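Local coordinates for hypothetical exported protein (Streptococcus pyogenes, PDB 3PSQ) that is involved in pilus assembly as a class B sortase, a transpeptidase-type enzyme that probably works through an acyl-thioester intermediate, at residues His96-Asn100 and Thr189-Met193; Leu106-Arg110 and Arg198-Ile202; Lys21-Phe26 and Met37-Thr41; Gly44-Tyr49 and Met102-Leu106. One frame throughout, in Å; residues are numbered along the deposited sequence.

Contact 1: His96-Asn100 and Thr189-Met193; sequences HMAGN and TCEDM. With ZN (zinc ion), chain L; EDO (1,2-ethanediol), chain E; ACY (acetic acid), chain H.
The imidazole of His96 meets Asp192 with its edge (CE1 to OD2 3.2 Å) and lies beside Cys190; one zinc ion ties the three together. His96, at the start of a helix whose first turn is closed by Asn100 N to His96 O (3.1 Å), takes a t rotamer that brings ND1 to 2.0 Å from ZN. Thr189 and Cys190 are extended on a strand, and the chain stays extended through Glu191, which points away, so that Asp192 (m rotamer) again faces the helix. Cys190, chi1 near +60°, places SG 2.3 Å from ZN; Asp192 OD1 lies at 1.9 Å and water 2 at 2.3 Å, making four ligands. The other carboxylate oxygen, Asp192 OD2, accepts a nearly straight hydrogen bond from Asn100 ND2 (3.1 Å), which also donates to His96 O (3.1 Å). Deeper in, Gly99 CA sits 3.2 Å from Thr189 OG1, leaving no space for a CB; that hydroxyl is hydrogen-bonded to Ala94 O. CA atoms pair Gly99 with Thr189 at 5.4 Å and His96 with Cys190 at 6.0 Å. Cys190 is the predicted acyl-thioester nucleophile, with predicted catalytic residues His95 and Arg198 nearby. With its sulfur bound to zinc, the cysteine is occupied as a metal ligand in this crystal, a state that should be incompatible with attack on a substrate.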
loop_
_atom_site.group_PDB
_atom_site.type_symbol
_atom_site.label_atom_id
_atom_site.label_comp_id
_atom_site.label_asym_id
_atom_site.label_seq_id
_atom_site.Cartn_x
_atom_site.Cartn_y
_atom_site.Cartn_z
ATOM N N HIS A 96 -11.881 -3.312 -5.586
ATOM C CA HIS A 96 -12.376 -4.647 -5.275
ATOM C C HIS A 96 -11.795 -5.769 -6.128
ATOM O O HIS A 96 -11.316 -6.773 -5.582
ATOM C CB HIS A 96 -13.919 -4.658 -5.330
ATOM C CG HIS A 96 -14.530 -6.031 -5.378
ATOM N ND1 HIS A 96 -14.738 -6.790 -4.247
ATOM C CD2 HIS A 96 -15.033 -6.750 -6.410
ATOM C CE1 HIS A 96 -15.330 -7.931 -4.579
ATOM N NE2 HIS A 96 -15.517 -7.931 -5.888
ATOM N N MET A 97 -11.851 -5.650 -7.453
ATOM C CA MET A 97 -11.334 -6.729 -8.293
ATOM C C MET A 97 -9.815 -6.933 -8.161
ATOM O O MET A 97 -9.379 -8.059 -7.865
ATOM C CB MET A 97 -11.740 -6.594 -9.778
ATOM C CG MET A 97 -13.247 -6.789 -10.058
ATOM S SD MET A 97 -13.887 -8.457 -9.639
ATOM C CE MET A 97 -12.431 -9.485 -10.011
ATOM N N ALA A 98 -9.027 -5.873 -8.414
ATOM C CA ALA A 98 -7.588 -5.935 -8.266
ATOM C C ALA A 98 -7.149 -6.369 -6.863
ATOM O O ALA A 98 -6.108 -6.997 -6.704
ATOM C CB ALA A 98 -6.933 -4.622 -8.628
ATOM N N GLY A 99 -7.936 -6.034 -5.851
ATOM C CA GLY A 99 -7.591 -6.404 -4.504
ATOM C C GLY A 99 -7.734 -7.906 -4.326
ATOM O O GLY A 99 -6.822 -8.563 -3.793
ATOM N N ASN A 100 -8.892 -8.448 -4.738
ATOM C CA ASN A 100 -9.100 -9.885 -4.759
ATOM C C ASN A 100 -8.068 -10.607 -5.631
ATOM O O ASN A 100 -7.576 -11.641 -5.245
ATOM C CB ASN A 100 -10.524 -10.239 -5.226
ATOM C CG ASN A 100 -11.537 -10.251 -4.073
ATOM O OD1 ASN A 100 -11.737 -11.271 -3.432
ATOM N ND2 ASN A 100 -12.179 -9.110 -3.819
ATOM N N THR A 189 -6.838 -2.797 0.640
ATOM C CA THR A 189 -7.923 -3.096 -0.238
ATOM C C THR A 189 -9.171 -3.402 0.595
ATOM O O THR A 189 -9.202 -3.125 1.793
ATOM C CB THR A 189 -7.558 -4.224 -1.267
ATOM O OG1 THR A 189 -8.613 -4.330 -2.225
ATOM C CG2 THR A 189 -7.300 -5.551 -0.581
ATOM N N CYS A 190 -10.205 -3.940 -0.052
ATOM C CA CYS A 190 -11.409 -4.343 0.660
ATOM C C CYS A 190 -11.226 -5.636 1.467
ATOM O O CYS A 190 -10.290 -6.399 1.274
ATOM C CB CYS A 190 -12.557 -4.530 -0.320
ATOM S SG CYS A 190 -12.241 -5.792 -1.570
ATOM N N GLU A 191 -12.147 -5.862 2.384
ATOM C CA GLU A 191 -12.253 -7.147 3.033
ATOM C C GLU A 191 -13.736 -7.528 2.955
ATOM O O GLU A 191 -14.518 -7.136 3.818
ATOM C CB GLU A 191 -11.746 -7.037 4.471
ATOM C CG GLU A 191 -11.495 -8.352 5.171
ATOM C CD GLU A 191 -10.316 -8.252 6.125
ATOM O OE1 GLU A 191 -10.160 -7.172 6.765
ATOM O OE2 GLU A 191 -9.544 -9.250 6.233
ATOM N N ASP A 192 -14.117 -8.264 1.908
ATOM C CA ASP A 192 -15.545 -8.537 1.605
ATOM C C ASP A 192 -16.318 -9.376 2.634
ATOM O O ASP A 192 -17.503 -9.650 2.422
ATOM C CB ASP A 192 -15.728 -9.201 0.232
ATOM C CG ASP A 192 -15.111 -8.403 -0.890
ATOM O OD1 ASP A 192 -15.344 -7.164 -0.990
ATOM O OD2 ASP A 192 -14.371 -9.032 -1.677
ATOM N N MET A 193 -15.671 -9.799 3.722
ATOM C CA MET A 193 -16.445 -10.512 4.733
ATOM C C MET A 193 -17.070 -9.601 5.779
ATOM O O MET A 193 -18.002 -10.019 6.441
ATOM C CB MET A 193 -15.648 -11.638 5.393
ATOM C CG MET A 193 -15.277 -12.789 4.436
ATOM S SD MET A 193 -16.694 -13.685 3.713
ATOM C CE MET A 193 -16.669 -13.123 2.003
HETATM ZN ZN ZN L . -14.338 -6.167 -2.336
HETATM C C1 EDO E . -8.550 -8.984 -0.838
HETATM O O1 EDO E . -9.712 -9.801 -0.972
HETATM C C2 EDO E . -8.034 -9.034 0.605
HETATM O O2 EDO E . -9.089 -9.010 1.597
HETATM C C ACY H . -12.894 -0.583 -3.427
HETATM O O ACY H . -12.424 0.546 -3.062
HETATM O OXT ACY H . -13.443 -0.756 -4.540
HETATM C CH3 ACY H . -12.724 -1.783 -2.527
HETATM O O HOH W 1 -12.869 -11.713 -0.866
HETATM O O HOH W 2 -15.764 -4.413 -2.111
#

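Contact 2: Leu106-Arg110 and Arg198-Ile202; sequences LPNFR and RIIVI
In this buried apolar contact a 3-10 turn, in the connection between helices 96-102 and 112-117, packs on strand 198-202 of the curled beta-barrel sheet of the sortase fold. Phe109 N to Leu106 O (3.0 Å) and Arg110 N to Pro107 O (3.1 Å) hold the turn; the strand is regularly extended, and its Ile199 and Val201 both point toward it. The nearest CA pairs are Pro107 with Ile199 (7.1 Å) and Leu106 with Val201 (7.2 Å). Ile199, t at both chi angles, reaches into the turn, its CD1 3.5 Å from Pro107 CA, 3.6 Å from Leu106 O and 4.3 Å from Arg110 CG. Val201 CG2 meets Phe109 CD2 at 3.6 Å and Leu106 CD2 at 4.1 Å, while its CG1 lies over a face of the Phe109 ring. Arg110 turns its guanidinium to a salt bridge with Glu191. Phe109 also packs on strand 130-142 and edge-to-face with Phe114, and strand 197-205 runs between strands 130-142 and 184-190, antiparallel to both.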
loop_
_atom_site.group_PDB
_atom_site.type_symbol
_atom_site.label_atom_id
_atom_site.label_comp_id
_atom_site.label_asym_id
_atom_site.label_seq_id
_atom_site.Cartn_x
_atom_site.Cartn_y
_atom_site.Cartn_z
ATOM N N LEU A 106 -3.195 -10.218 1.817
ATOM C CA LEU A 106 -3.033 -9.216 2.899
ATOM C C LEU A 106 -3.647 -9.677 4.240
ATOM O O LEU A 106 -3.062 -9.430 5.293
ATOM C CB LEU A 106 -3.529 -7.818 2.497
ATOM C CG LEU A 106 -2.690 -7.011 1.498
ATOM C CD1 LEU A 106 -3.206 -5.579 1.347
ATOM C CD2 LEU A 106 -1.201 -7.024 1.867
ATOM N N PRO A 107 -4.819 -10.336 4.205
ATOM C CA PRO A 107 -5.418 -10.742 5.471
ATOM C C PRO A 107 -4.590 -11.783 6.268
ATOM O O PRO A 107 -4.935 -12.084 7.408
ATOM C CB PRO A 107 -6.778 -11.340 5.061
ATOM C CG PRO A 107 -7.057 -10.773 3.756
ATOM C CD PRO A 107 -5.738 -10.531 3.073
ATOM N N ASN A 108 -3.547 -12.341 5.669
ATOM C CA ASN A 108 -2.653 -13.215 6.450
ATOM C C ASN A 108 -2.003 -12.433 7.583
ATOM O O ASN A 108 -1.627 -13.003 8.592
ATOM C CB ASN A 108 -1.569 -13.853 5.568
ATOM C CG ASN A 108 -2.156 -14.850 4.567
ATOM O OD1 ASN A 108 -3.257 -15.349 4.767
ATOM N ND2 ASN A 108 -1.433 -15.117 3.485
ATOM N N PHE A 109 -1.879 -11.119 7.412
ATOM C CA PHE A 109 -1.288 -10.276 8.440
ATOM C C PHE A 109 -2.145 -10.123 9.690
ATOM O O PHE A 109 -1.700 -9.547 10.679
ATOM C CB PHE A 109 -0.910 -8.922 7.864
ATOM C CG PHE A 109 0.295 -8.972 6.982
ATOM C CD1 PHE A 109 1.570 -9.030 7.530
ATOM C CD2 PHE A 109 0.166 -8.981 5.611
ATOM C CE1 PHE A 109 2.711 -9.084 6.705
ATOM C CE2 PHE A 109 1.275 -9.025 4.804
ATOM C CZ PHE A 109 2.562 -9.068 5.349
ATOM N N ARG A 110 -3.374 -10.633 9.633
ATOM C CA ARG A 110 -4.255 -10.700 10.796
ATOM C C ARG A 110 -3.794 -11.806 11.742
ATOM O O ARG A 110 -4.124 -11.781 12.932
ATOM C CB ARG A 110 -5.706 -10.970 10.375
ATOM C CG ARG A 110 -6.332 -9.889 9.456
ATOM C CD ARG A 110 -7.719 -10.301 8.886
ATOM N NE ARG A 110 -8.692 -10.227 9.959
ATOM C CZ ARG A 110 -9.458 -9.165 10.205
ATOM N NH1 ARG A 110 -9.415 -8.099 9.413
ATOM N NH2 ARG A 110 -10.283 -9.172 11.243
ATOM N N ARG A 198 -12.435 -2.718 5.183
ATOM C CA ARG A 198 -11.129 -2.485 4.528
ATOM C C ARG A 198 -10.002 -3.070 5.368
ATOM O O ARG A 198 -10.037 -3.020 6.593
ATOM C CB ARG A 198 -10.855 -1.000 4.222
ATOM C CG ARG A 198 -11.858 -0.290 3.324
ATOM C CD ARG A 198 -11.720 -0.681 1.870
ATOM N NE ARG A 198 -12.696 -0.002 1.012
ATOM C CZ ARG A 198 -13.879 -0.501 0.650
ATOM N NH1 ARG A 198 -14.253 -1.707 1.080
ATOM N NH2 ARG A 198 -14.698 0.181 -0.171
ATOM N N ILE A 199 -9.009 -3.633 4.705
ATOM C CA ILE A 199 -7.817 -4.012 5.416
ATOM C C ILE A 199 -6.662 -3.056 5.075
ATOM O O ILE A 199 -6.494 -2.664 3.918
ATOM C CB ILE A 199 -7.412 -5.499 5.146
ATOM C CG1 ILE A 199 -6.198 -5.863 5.998
ATOM C CG2 ILE A 199 -7.174 -5.727 3.655
ATOM C CD1 ILE A 199 -5.868 -7.345 6.041
ATOM N N ILE A 200 -5.862 -2.695 6.081
ATOM C CA ILE A 200 -4.649 -1.925 5.825
ATOM C C ILE A 200 -3.471 -2.607 6.524
ATOM O O ILE A 200 -3.564 -2.928 7.712
ATOM C CB ILE A 200 -4.760 -0.469 6.372
ATOM C CG1 ILE A 200 -5.983 0.242 5.777
ATOM C CG2 ILE A 200 -3.480 0.301 6.103
ATOM C CD1 ILE A 200 -6.228 1.658 6.281
ATOM N N VAL A 201 -2.394 -2.840 5.774
ATOM C CA VAL A 201 -1.096 -3.202 6.309
ATOM C C VAL A 201 -0.182 -1.981 6.176
ATOM O O VAL A 201 0.070 -1.465 5.064
ATOM C CB VAL A 201 -0.463 -4.380 5.564
ATOM C CG1 VAL A 201 0.986 -4.611 6.040
ATOM C CG2 VAL A 201 -1.290 -5.664 5.764
ATOM N N ILE A 202 0.278 -1.485 7.319
ATOM C CA ILE A 202 1.104 -0.274 7.340
ATOM C C ILE A 202 2.519 -0.531 7.881
ATOM O O ILE A 202 2.708 -1.301 8.827
ATOM C CB ILE A 202 0.399 0.866 8.109
ATOM C CG1 ILE A 202 1.302 2.086 8.206
ATOM C CG2 ILE A 202 0.062 0.423 9.494
ATOM C CD1 ILE A 202 0.514 3.333 8.443
#

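Contact 3: Lys21-Phe26 and Met37-Thr41; sequences KKGVQF and MAWLT. With ACY (acetic acid), chain F.
Trp39, Phe26 and Lys22 carry most of this contact between the N-terminal helix, a feature of class B sortases, and strand 37-41. The short segments 22-26 and 37-41 run nearly antiparallel, at 154°, with axes 10.6 Å apart; the closest CA atoms are those of Lys22 and Trp39, 7.3 Å. Trp39, with chi1 at t and chi2 near -81°, lays the face of its indole against the first turn of the helix. Lys22 CA stands 3.6 Å from the centroid of the six-membered ring of Trp39, a CH-pi contact over the face, and Lys22 CB is 3.6 Å from Trp39 CE2. One turn on, Phe26 (t rotamer) receives the edge of that indole on its face in an offset edge-to-face pair: centroids 5.7 Å apart, planes at 70°, Phe26 CD1 to Trp39 CE3 3.7 Å. Trp39 CB also sits over the Phe26 ring, 4.2 Å from its centroid, and Phe26 CE1 reaches Ala38 O at 3.5 Å. Gln25 OE1 approaches the indole rim at Trp39 CH2 (3.7 Å). The Lys22 side chain, t,t,p,t, takes its NZ past the indole to a salt bridge with Glu124 and to an acetate, 3.0 Å from NZ to ACY O, while Trp39 NE1 donates to Asp48. Met37 and Ala38 form a classic beta bulge opposite Ile51. The helix covers Trp39 on a strand flanked by strands 48-53 and 120-125, antiparallel to both.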
loop_
_atom_site.group_PDB
_atom_site.type_symbol
_atom_site.label_atom_id
_atom_site.label_comp_id
_atom_site.label_asym_id
_atom_site.label_seq_id
_atom_site.Cartn_x
_atom_site.Cartn_y
_atom_site.Cartn_z
ATOM N N LYS A 21 8.113 -11.103 -12.420
ATOM C CA LYS A 21 9.506 -10.810 -11.965
ATOM C C LYS A 21 9.996 -9.482 -12.530
ATOM O O LYS A 21 9.757 -9.136 -13.698
ATOM C CB LYS A 21 10.493 -11.924 -12.339
ATOM C CG LYS A 21 11.969 -11.612 -11.999
ATOM C CD LYS A 21 12.783 -12.884 -11.762
ATOM C CE LYS A 21 13.972 -12.547 -10.868
ATOM N NZ LYS A 21 14.796 -13.740 -10.449
ATOM N N LYS A 22 10.734 -8.783 -11.679
ATOM C CA LYS A 22 11.024 -7.369 -11.907
ATOM C C LYS A 22 11.989 -7.171 -13.053
ATOM O O LYS A 22 11.892 -6.198 -13.809
ATOM C CB LYS A 22 11.566 -6.715 -10.629
ATOM C CG LYS A 22 11.893 -5.232 -10.758
ATOM C CD LYS A 22 12.332 -4.653 -9.397
ATOM C CE LYS A 22 13.540 -5.423 -8.857
ATOM N NZ LYS A 22 14.096 -4.864 -7.595
ATOM N N GLY A 23 12.925 -8.110 -13.165
ATOM C CA GLY A 23 13.997 -8.022 -14.139
ATOM C C GLY A 23 13.497 -8.148 -15.565
ATOM O O GLY A 23 14.056 -7.542 -16.478
ATOM N N VAL A 24 12.449 -8.941 -15.765
ATOM C CA VAL A 24 11.844 -9.098 -17.104
ATOM C C VAL A 24 10.872 -7.948 -17.478
ATOM O O VAL A 24 10.841 -7.530 -18.647
ATOM C CB VAL A 24 11.191 -10.516 -17.288
ATOM C CG1 VAL A 24 10.396 -10.629 -18.617
ATOM C CG2 VAL A 24 12.275 -11.606 -17.215
ATOM N N GLN A 25 10.139 -7.402 -16.496
ATOM C CA GLN A 25 9.045 -6.470 -16.809
ATOM C C GLN A 25 9.217 -4.949 -16.527
ATOM O O GLN A 25 8.673 -4.138 -17.286
ATOM C CB GLN A 25 7.730 -6.961 -16.183
ATOM C CG GLN A 25 7.390 -8.414 -16.413
ATOM C CD GLN A 25 6.180 -8.861 -15.589
ATOM O OE1 GLN A 25 5.515 -8.044 -14.948
ATOM N NE2 GLN A 25 5.886 -10.158 -15.615
ATOM N N PHE A 26 9.942 -4.568 -15.471
ATOM C CA PHE A 26 9.883 -3.196 -14.927
ATOM C C PHE A 26 10.259 -2.089 -15.903
ATOM O O PHE A 26 9.491 -1.146 -16.130
ATOM C CB PHE A 26 10.705 -3.094 -13.635
ATOM C CG PHE A 26 10.413 -1.865 -12.789
ATOM C CD1 PHE A 26 9.160 -1.254 -12.782
ATOM C CD2 PHE A 26 11.389 -1.353 -11.956
ATOM C CE1 PHE A 26 8.899 -0.149 -11.966
ATOM C CE2 PHE A 26 11.145 -0.254 -11.146
ATOM C CZ PHE A 26 9.898 0.356 -11.169
ATOM N N MET A 37 5.396 3.556 -11.906
ATOM C CA MET A 37 6.357 4.363 -11.124
ATOM C C MET A 37 7.063 3.634 -9.973
ATOM O O MET A 37 7.883 4.220 -9.295
ATOM C CB MET A 37 5.721 5.686 -10.599
ATOM C CG MET A 37 4.326 5.551 -10.072
ATOM S SD MET A 37 4.129 4.516 -8.614
ATOM C CE MET A 37 5.248 5.323 -7.412
ATOM N N ALA A 38 6.727 2.383 -9.729
ATOM C CA ALA A 38 7.423 1.621 -8.692
ATOM C C ALA A 38 7.214 0.107 -8.834
ATOM O O ALA A 38 6.355 -0.342 -9.575
ATOM C CB ALA A 38 7.007 2.072 -7.306
ATOM N N TRP A 39 8.004 -0.667 -8.092
ATOM C CA TRP A 39 7.804 -2.098 -7.985
ATOM C C TRP A 39 7.663 -2.397 -6.523
ATOM O O TRP A 39 8.419 -1.865 -5.701
ATOM C CB TRP A 39 8.986 -2.879 -8.585
ATOM C CG TRP A 39 8.669 -4.349 -8.810
ATOM C CD1 TRP A 39 8.699 -5.350 -7.878
ATOM C CD2 TRP A 39 8.267 -4.967 -10.043
ATOM N NE1 TRP A 39 8.324 -6.549 -8.459
ATOM C CE2 TRP A 39 8.070 -6.333 -9.787
ATOM C CE3 TRP A 39 8.058 -4.487 -11.346
ATOM C CZ2 TRP A 39 7.669 -7.223 -10.779
ATOM C CZ3 TRP A 39 7.644 -5.357 -12.320
ATOM C CH2 TRP A 39 7.456 -6.713 -12.036
ATOM N N LEU A 40 6.705 -3.256 -6.189
ATOM C CA LEU A 40 6.433 -3.631 -4.809
ATOM C C LEU A 40 6.627 -5.136 -4.586
ATOM O O LEU A 40 6.124 -5.959 -5.352
ATOM C CB LEU A 40 5.004 -3.239 -4.454
ATOM C CG LEU A 40 4.413 -3.746 -3.149
ATOM C CD1 LEU A 40 4.984 -3.001 -1.940
ATOM C CD2 LEU A 40 2.865 -3.630 -3.160
ATOM N N THR A 41 7.334 -5.485 -3.522
ATOM C CA THR A 41 7.583 -6.866 -3.158
ATOM C C THR A 41 7.262 -7.052 -1.684
ATOM O O THR A 41 7.670 -6.254 -0.849
ATOM C CB THR A 41 9.033 -7.272 -3.487
ATOM O OG1 THR A 41 9.242 -7.140 -4.905
ATOM C CG2 THR A 41 9.282 -8.726 -3.133
HETATM C C ACY F . 11.861 -4.264 -4.604
HETATM O O ACY F . 11.786 -4.982 -5.626
HETATM O OXT ACY F . 10.850 -3.822 -4.015
HETATM C CH3 ACY F . 13.221 -3.919 -4.055
#

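Contact 4: Gly44-Tyr49 and Met102-Leu106; sequences GTHIDY and MFGEL
Ile47 CD1 forms the apolar centre, 3.8 Å from Leu106 CD2 and 4.0 Å from Phe103 CD1. Its m,t rotamer carries the side-chain end into the type I beta turn Phe103-Leu106 that follows helix 96-102, and Ile47 CG1 lies 3.7 Å from Met102 O. Beside it, the Tyr49 ring packs on Met102: CE2 is 3.6 Å from Met102 CB, and Met102 CE stands over the ring face, 3.9 Å from its centroid, in a CH-pi contact; Met102 SD, 5.2 Å from the same centroid, makes it a Met-aromatic pair as well. Tyr49 OH donates a short hydrogen bond of 2.5 Å to Met102 O and accepts one from His46 ND1 (3.2 Å). The polar edge is Glu105, an m rotamer whose carboxylate accepts from the backbone at the bend Thr45-His46: His46 N donates to Glu105 OE1 at 2.9 Å and weakly to OE2 at 3.1 Å, and OE1 also lies over a face of the imidazole, 3.2 Å from His46 CG. Thr45 OG1 accepts from Ile47 N (2.8 Å), an ST turn that fixes this bend, and is itself hydrogen-bonded to Val42 O. Nearest CA atoms are Thr45 with Glu105 (6.5 Å) and Ile47 with Met102 (6.8 Å). Within the sortase fold the two segments join the hairpin connection between strands 36-41 and 48-53 to the chain leaving helix 96-102, with Leu40 of strand 36-41 touching both Ile47 and Phe103.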
loop_
_atom_site.group_PDB
_atom_site.type_symbol
_atom_site.label_atom_id
_atom_site.label_comp_id
_atom_site.label_asym_id
_atom_site.label_seq_id
_atom_site.Cartn_x
_atom_site.Cartn_y
_atom_site.Cartn_z
ATOM N N GLY A 44 6.900 -13.412 1.688
ATOM C CA GLY A 44 5.924 -14.203 2.433
ATOM C C GLY A 44 4.588 -14.208 1.693
ATOM O O GLY A 44 3.616 -14.821 2.144
ATOM N N THR A 45 4.546 -13.526 0.555
ATOM C CA THR A 45 3.343 -13.489 -0.267
ATOM C C THR A 45 3.829 -13.553 -1.684
ATOM O O THR A 45 5.047 -13.457 -1.944
ATOM C CB THR A 45 2.588 -12.143 -0.142
ATOM O OG1 THR A 45 3.343 -11.102 -0.788
ATOM C CG2 THR A 45 2.278 -11.779 1.319
ATOM N N HIS A 46 2.880 -13.662 -2.611
ATOM C CA HIS A 46 3.219 -13.500 -3.993
ATOM C C HIS A 46 3.029 -12.055 -4.459
ATOM O O HIS A 46 3.023 -11.797 -5.656
ATOM C CB HIS A 46 2.500 -14.535 -4.913
ATOM C CG HIS A 46 1.002 -14.478 -4.876
ATOM N ND1 HIS A 46 0.280 -13.390 -5.334
ATOM C CD2 HIS A 46 0.089 -15.406 -4.500
ATOM C CE1 HIS A 46 -1.010 -13.630 -5.184
ATOM N NE2 HIS A 46 -1.152 -14.860 -4.712
ATOM N N ILE A 47 2.941 -11.105 -3.532
ATOM C CA ILE A 47 2.920 -9.697 -3.932
ATOM C C ILE A 47 4.285 -9.271 -4.441
ATOM O O ILE A 47 5.241 -9.197 -3.698
ATOM C CB ILE A 47 2.445 -8.768 -2.796
ATOM C CG1 ILE A 47 1.046 -9.179 -2.363
ATOM C CG2 ILE A 47 2.597 -7.311 -3.212
ATOM C CD1 ILE A 47 0.631 -8.694 -1.013
ATOM N N ASP A 48 4.357 -9.025 -5.739
ATOM C CA ASP A 48 5.619 -8.791 -6.414
ATOM C C ASP A 48 5.189 -8.134 -7.720
ATOM O O ASP A 48 5.079 -8.786 -8.744
ATOM C CB ASP A 48 6.301 -10.144 -6.652
ATOM C CG ASP A 48 7.697 -10.024 -7.246
ATOM O OD1 ASP A 48 8.313 -8.925 -7.205
ATOM O OD2 ASP A 48 8.153 -11.072 -7.752
ATOM N N TYR A 49 4.916 -6.840 -7.675
ATOM C CA TYR A 49 4.185 -6.233 -8.782
ATOM C C TYR A 49 4.667 -4.863 -9.132
ATOM O O TYR A 49 5.066 -4.103 -8.241
ATOM C CB TYR A 49 2.692 -6.077 -8.449
ATOM C CG TYR A 49 1.989 -7.276 -7.887
ATOM C CD1 TYR A 49 2.105 -8.567 -8.469
ATOM C CD2 TYR A 49 1.163 -7.115 -6.791
ATOM C CE1 TYR A 49 1.369 -9.651 -7.894
ATOM C CE2 TYR A 49 0.481 -8.150 -6.237
ATOM C CZ TYR A 49 0.561 -9.400 -6.771
ATOM O OH TYR A 49 -0.187 -10.362 -6.071
ATOM N N MET A 102 -4.866 -9.445 -6.656
ATOM C CA MET A 102 -3.459 -9.198 -6.372
ATOM C C MET A 102 -3.082 -9.115 -4.891
ATOM O O MET A 102 -1.972 -9.506 -4.514
ATOM C CB MET A 102 -2.966 -7.973 -7.144
ATOM C CG MET A 102 -3.187 -8.094 -8.641
ATOM S SD MET A 102 -3.006 -6.529 -9.535
ATOM C CE MET A 102 -1.231 -6.298 -9.410
ATOM N N PHE A 103 -4.007 -8.634 -4.069
ATOM C CA PHE A 103 -3.801 -8.435 -2.640
ATOM C C PHE A 103 -4.615 -9.427 -1.822
ATOM O O PHE A 103 -5.012 -9.111 -0.709
ATOM C CB PHE A 103 -4.231 -6.999 -2.223
ATOM C CG PHE A 103 -3.154 -5.898 -2.432
ATOM C CD1 PHE A 103 -1.864 -6.196 -2.796
ATOM C CD2 PHE A 103 -3.463 -4.546 -2.178
ATOM C CE1 PHE A 103 -0.865 -5.157 -2.943
ATOM C CE2 PHE A 103 -2.506 -3.510 -2.353
ATOM C CZ PHE A 103 -1.201 -3.829 -2.721
ATOM N N GLY A 104 -4.925 -10.601 -2.376
ATOM C CA GLY A 104 -5.713 -11.578 -1.629
ATOM C C GLY A 104 -4.999 -12.093 -0.380
ATOM O O GLY A 104 -5.639 -12.618 0.520
ATOM N N GLU A 105 -3.666 -11.997 -0.330
ATOM C CA GLU A 105 -2.936 -12.478 0.861
ATOM C C GLU A 105 -2.831 -11.490 2.024
ATOM O O GLU A 105 -2.425 -11.883 3.130
ATOM C CB GLU A 105 -1.529 -12.902 0.477
ATOM C CG GLU A 105 -1.491 -14.107 -0.467
ATOM C CD GLU A 105 -0.197 -14.177 -1.232
ATOM O OE1 GLU A 105 0.055 -13.313 -2.070
ATOM O OE2 GLU A 105 0.596 -15.099 -1.011
ATOM N N LEU A 106 -3.195 -10.218 1.817
ATOM C CA LEU A 106 -3.033 -9.216 2.899
ATOM C C LEU A 106 -3.647 -9.677 4.240
ATOM O O LEU A 106 -3.062 -9.430 5.293
ATOM C CB LEU A 106 -3.529 -7.818 2.497
ATOM C CG LEU A 106 -2.690 -7.011 1.498
ATOM C CD1 LEU A 106 -3.206 -5.579 1.347
ATOM C CD2 LEU A 106 -1.201 -7.024 1.867
#

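Contacts 1, 2 and 4 lie close together, their centres about 11 to 12 Å apart, contact 1 holding the zinc-bound Cys190; contact 3 lies about 22 Å from contacts 1 and 2 but about 14 Å from contact 4, centre to centre. Contacts 1 and 2 lie on neighbouring strands: Thr189 O is 3.0 Å from Ile199 N, Cys190 CB is 3.6 Å from NH1 of Arg198, the predicted transition-state stabiliser, and a salt bridge joins Glu191 OE1 to Arg110 NH1 (2.9 Å). Contacts 2 and 4 share Leu106, and Phe103 CB of contact 4 touches Thr189 CG2 at 3.8 Å. Contact 3 meets contact 4 at Trp39 NE1-Asp48 OD1 (2.7 Å) and Leu40 N-Tyr49 O (2.8 Å).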